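Local coordinates for hemolysin II regulatory protein (Bacillus cereus, PDB 2JJ7) that probably binds DNA as a TetR-family transcriptional regulator, presumably of hemolysin II expression, at residues N70-N75 with L129-Q134. Numbering follows the deposited sequence.
Sequences NFLEKN and LKEILQ
Asn70 and Glu131 meet tip to tip where the capped start of the short helix 71-74 packs against helix 129-138, in the all-helical C-terminal part of this TetR-family regulator. Asn70 is the N-cap: with CG anti to its backbone N (chi1 -172°), its OD1 accepts from Glu73 N at 3.1 Å, in the carbonyl plane on a lone pair. The other half of the same amide crosses the interface, ND2 donating to Glu131 OE2 with an angle of 147° at the hydrogen; the modelled 2.5 Å is implausibly short, so its exact value is doubtful. Amide and carboxylate stand perpendicular, and OE2 is met on its syn side, 22° out of the carboxylate plane. One water bridges the two segments, accepting from Leu72 N and donating to Glu131 OE2. This oxygen thus lies near the start of the one-turn helix, whose N-H groups may modestly favour its negative charge. Next to these polar groups, Leu72 is buried and slides past Ile132, its CG 4.2 Å from Ile132 CG1, while Phe71 CB touches Ile132 CD1 at 4.3 Å. Gln128 OE1 takes the N-H of Phe71, and Phe71 also packs on Glu85 of helix 79-96. Leu72 CD1 ends 3.7 Å from the backbone O of Glu131.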
loop_
_atom_site.group_PDB
_atom_site.type_symbol
_atom_site.label_atom_id
_atom_site.label_comp_id
_atom_site.label_asym_id
_atom_site.label_seq_id
_atom_site.Cartn_x
_atom_site.Cartn_y
_atom_site.Cartn_z
ATOM N N ASN B 70 17.422 14.819 9.332
ATOM C CA ASN B 70 17.465 14.434 7.934
ATOM C C ASN B 70 18.298 13.171 7.820
ATOM O O ASN B 70 19.504 13.209 8.069
ATOM C CB ASN B 70 18.087 15.555 7.095
ATOM C CG ASN B 70 17.972 15.296 5.609
ATOM O OD1 ASN B 70 18.919 14.828 4.973
ATOM N ND2 ASN B 70 16.798 15.582 5.045
ATOM N N PHE B 71 17.671 12.051 7.465
ATOM C CA PHE B 71 18.398 10.777 7.428
ATOM C C PHE B 71 19.524 10.677 6.404
ATOM O O PHE B 71 20.505 9.968 6.655
ATOM C CB PHE B 71 17.456 9.580 7.315
ATOM C CG PHE B 71 16.583 9.390 8.525
ATOM C CD1 PHE B 71 17.135 9.054 9.755
ATOM C CD2 PHE B 71 15.209 9.563 8.439
ATOM C CE1 PHE B 71 16.317 8.892 10.890
ATOM C CE2 PHE B 71 14.385 9.399 9.573
ATOM C CZ PHE B 71 14.952 9.067 10.793
ATOM N N LEU B 72 19.394 11.374 5.268
ATOM C CA LEU B 72 20.455 11.402 4.247
ATOM C C LEU B 72 21.712 12.087 4.762
ATOM O O LEU B 72 22.820 11.580 4.587
ATOM C CB LEU B 72 19.990 12.083 2.948
ATOM C CG LEU B 72 19.248 11.307 1.861
ATOM C CD1 LEU B 72 18.894 12.228 0.700
ATOM C CD2 LEU B 72 20.078 10.134 1.358
ATOM N N GLU B 73 21.546 13.250 5.375
ATOM C CA GLU B 73 22.674 13.949 5.987
ATOM C C GLU B 73 23.258 13.169 7.170
ATOM O O GLU B 73 24.473 13.012 7.266
ATOM C CB GLU B 73 22.280 15.361 6.429
ATOM C CG GLU B 73 21.890 16.265 5.271
ATOM C CD GLU B 73 21.474 17.658 5.710
ATOM O OE1 GLU B 73 20.750 17.799 6.723
ATOM O OE2 GLU B 73 21.874 18.620 5.023
ATOM N N LYS B 74 22.400 12.670 8.059
ATOM C CA LYS B 74 22.876 11.866 9.186
ATOM C C LYS B 74 23.701 10.641 8.713
ATOM O O LYS B 74 24.655 10.217 9.371
ATOM C CB LYS B 74 21.707 11.433 10.075
ATOM C CG LYS B 74 22.167 10.733 11.330
ATOM C CD LYS B 74 21.016 10.289 12.214
ATOM C CE LYS B 74 21.558 9.355 13.278
ATOM N NZ LYS B 74 20.522 8.941 14.239
ATOM N N ASN B 75 23.346 10.094 7.554
ATOM C CA ASN B 75 24.051 8.945 7.035
ATOM C C ASN B 75 25.047 9.300 5.939
ATOM O O ASN B 75 25.465 8.433 5.164
ATOM C CB ASN B 75 23.039 7.905 6.574
ATOM C CG ASN B 75 22.326 7.283 7.739
ATOM O OD1 ASN B 75 22.870 6.395 8.395
ATOM N ND2 ASN B 75 21.133 7.798 8.064
ATOM N N LEU B 129 10.984 10.268 2.812
ATOM C CA LEU B 129 11.139 9.104 1.946
ATOM C C LEU B 129 11.507 9.424 0.495
ATOM O O LEU B 129 12.428 8.825 -0.059
ATOM C CB LEU B 129 9.869 8.261 1.989
ATOM C CG LEU B 129 9.876 6.974 1.170
ATOM C CD1 LEU B 129 11.073 6.057 1.574
ATOM C CD2 LEU B 129 8.505 6.284 1.313
ATOM N N LYS B 130 10.770 10.347 -0.121
ATOM C CA LYS B 130 11.044 10.773 -1.497
ATOM C C LYS B 130 12.515 11.076 -1.756
ATOM O O LYS B 130 13.098 10.509 -2.679
ATOM C CB LYS B 130 10.200 11.989 -1.901
ATOM C CG LYS B 130 10.380 12.345 -3.382
ATOM C CD LYS B 130 9.377 13.374 -3.861
ATOM C CE LYS B 130 9.518 13.600 -5.367
ATOM N NZ LYS B 130 8.797 14.818 -5.852
ATOM N N GLU B 131 13.113 11.962 -0.956
ATOM C CA GLU B 131 14.514 12.345 -1.202
ATOM C C GLU B 131 15.491 11.176 -1.018
ATOM O O GLU B 131 16.447 11.065 -1.753
ATOM C CB GLU B 131 14.943 13.581 -0.403
ATOM C CG GLU B 131 15.040 13.397 1.102
ATOM C CD GLU B 131 15.849 14.515 1.759
ATOM O OE1 GLU B 131 16.018 15.576 1.136
ATOM O OE2 GLU B 131 16.322 14.332 2.896
ATOM N N ILE B 132 15.214 10.291 -0.064
ATOM C CA ILE B 132 16.049 9.101 0.140
ATOM C C ILE B 132 16.056 8.214 -1.116
ATOM O O ILE B 132 17.111 7.730 -1.558
ATOM C CB ILE B 132 15.569 8.288 1.358
ATOM C CG1 ILE B 132 15.766 9.096 2.647
ATOM C CG2 ILE B 132 16.363 7.002 1.470
ATOM C CD1 ILE B 132 15.165 8.425 3.917
ATOM N N LEU B 133 14.871 8.024 -1.685
ATOM C CA LEU B 133 14.667 7.180 -2.867
ATOM C C LEU B 133 15.294 7.794 -4.110
ATOM O O LEU B 133 15.926 7.082 -4.902
ATOM C CB LEU B 133 13.169 6.935 -3.106
ATOM C CG LEU B 133 12.403 6.086 -2.086
ATOM C CD1 LEU B 133 10.917 6.042 -2.460
ATOM C CD2 LEU B 133 12.978 4.672 -2.012
ATOM N N GLN B 134 15.125 9.105 -4.281
ATOM C CA GLN B 134 15.742 9.820 -5.404
ATOM C C GLN B 134 17.260 9.765 -5.331
ATOM O O GLN B 134 17.909 9.525 -6.336
ATOM C CB GLN B 134 15.268 11.263 -5.458
ATOM C CG GLN B 134 13.804 11.373 -5.830
ATOM C CD GLN B 134 13.295 12.794 -5.767
ATOM O OE1 GLN B 134 13.642 13.561 -4.854
ATOM N NE2 GLN B 134 12.448 13.152 -6.723
HETATM O O HOH W 1 16.625 12.254 4.328
#